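Local atomic coordinates of dephospho-CoA kinase (Legionella pneumophila subsp. pneumophila, PDB entry 4TTR), a protein that probably catalyses the ATP-dependent phosphorylation of the 3'-hydroxyl of dephospho-CoA, the last step of coenzyme A biosynthesis. Residues 63-66 / 71-74. Residues are numbered along the deposited sequence; the frame is centred on the assembly and turned at random.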
loop_
_atom_site.group_PDB
_atom_site.type_symbol
_atom_site.label_atom_id
_atom_site.label_comp_id
_atom_site.label_asym_id
_atom_site.label_seq_id
_atom_site.Cartn_x
_atom_site.Cartn_y
_atom_site.Cartn_z
ATOM N N ASP A 63 11.100 16.043 11.163
ATOM C CA ASP A 63 11.933 16.127 9.967
ATOM C C ASP A 63 11.106 16.461 8.728
ATOM O O ASP A 63 11.570 17.170 7.837
ATOM C CB ASP A 63 12.686 14.817 9.741
ATOM C CG ASP A 63 13.628 14.478 10.879
ATOM O OD1 ASP A 63 14.005 15.390 11.643
ATOM O OD2 ASP A 63 13.997 13.292 11.001
ATOM N N ILE A 64 9.888 15.936 8.674
ATOM C CA ILE A 64 8.974 16.203 7.573
ATOM C C ILE A 64 8.617 17.690 7.511
ATOM O O ILE A 64 8.670 18.305 6.444
ATOM C CB ILE A 64 7.688 15.349 7.707
ATOM C CG1 ILE A 64 7.993 13.897 7.338
ATOM C CG2 ILE A 64 6.571 15.868 6.799
ATOM C CD1 ILE A 64 6.909 12.911 7.722
ATOM N N ILE A 65 8.264 18.266 8.655
ATOM C CA ILE A 65 7.860 19.668 8.713
ATOM C C ILE A 65 9.046 20.593 8.465
ATOM O O ILE A 65 8.903 21.635 7.825
ATOM C CB ILE A 65 7.206 19.993 10.068
ATOM C CG1 ILE A 65 5.864 19.272 10.164
ATOM C CG2 ILE A 65 6.997 21.501 10.243
ATOM C CD1 ILE A 65 5.319 19.175 11.566
ATOM N N SER A 66 10.218 20.223 8.965
ATOM C CA SER A 66 11.414 21.019 8.731
ATOM C C SER A 66 11.796 20.963 7.255
ATOM O O SER A 66 12.257 21.951 6.683
ATOM C CB SER A 66 12.572 20.529 9.602
ATOM O OG SER A 66 13.391 19.611 8.900
ATOM N N SER A 71 3.933 24.744 5.298
ATOM C CA SER A 71 2.756 24.488 4.467
ATOM C C SER A 71 2.123 23.118 4.748
ATOM O O SER A 71 0.926 22.932 4.525
ATOM C CB SER A 71 3.114 24.596 2.975
ATOM O OG SER A 71 3.835 23.462 2.520
ATOM N N VAL A 72 2.914 22.166 5.242
ATOM C CA VAL A 72 2.392 20.822 5.501
ATOM C C VAL A 72 1.940 20.629 6.949
ATOM O O VAL A 72 1.650 19.508 7.363
ATOM C CB VAL A 72 3.433 19.728 5.162
ATOM C CG1 VAL A 72 3.808 19.795 3.682
ATOM C CG2 VAL A 72 4.664 19.843 6.039
ATOM N N VAL A 73 1.879 21.722 7.708
ATOM C CA VAL A 73 1.365 21.693 9.077
ATOM C C VAL A 73 -0.027 22.309 9.134
ATOM O O VAL A 73 -0.187 23.502 8.893
ATOM C CB VAL A 73 2.272 22.475 10.061
ATOM C CG1 VAL A 73 2.123 21.922 11.473
ATOM C CG2 VAL A 73 3.723 22.432 9.623
ATOM N N LEU A 74 -1.033 21.502 9.453
ATOM C CA LEU A 74 -2.381 22.025 9.642
ATOM C C LEU A 74 -2.431 22.886 10.902
ATOM O O LEU A 74 -1.517 22.839 11.725
ATOM C CB LEU A 74 -3.395 20.889 9.746
ATOM C CG LEU A 74 -3.527 19.965 8.535
ATOM C CD1 LEU A 74 -4.402 18.774 8.887
ATOM C CD2 LEU A 74 -4.096 20.714 7.344
#
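Ile64 and Ile65 meet Val72 and Val73 in a small apolar contact between a helix and the chain that turns back past it. The fold is that of a P-loop kinase with a parallel five-stranded sheet. The centre of the contact is about 22 Å from the centre of the chain, apart from the ATP-binding loop. It joins the C-terminal part of helix 59-68 to the 3-10 turn and loop that lead on to helix 81-90. The side-chain contacts are apolar, and 154 Å² is buried, both sides summed. The CB of Val72 points toward the helix, and the backbones are nearest here, with Ile65 CA and Val72 CA 6.4 Å apart. Val72 CG2 sits between its own backbone N and carbonyl carbon (chi1 -61° for CG1) and touches both isoleucines. Val72 CG2 lies 4.2 Å from Ile65 CA. The methyl-methyl gap from Val72 CG2 to Ile64 CG2 is wider, at 4.5 Å. Ile64, which is buried, also packs on Leu98 and Leu101 of helix 92-115, and Ile84 of helix 81-90 touches both Ile64 and Val72. The contact therefore runs on into the packing of these helices. Val73 and Ile65, both partly exposed, form its more open half. Their side chains cross at about a right angle. Val73 CG2 comes 3.9 Å from Ile65 CG1 and meets Ile65 CG2 more tightly than usual, at 3.5 Å.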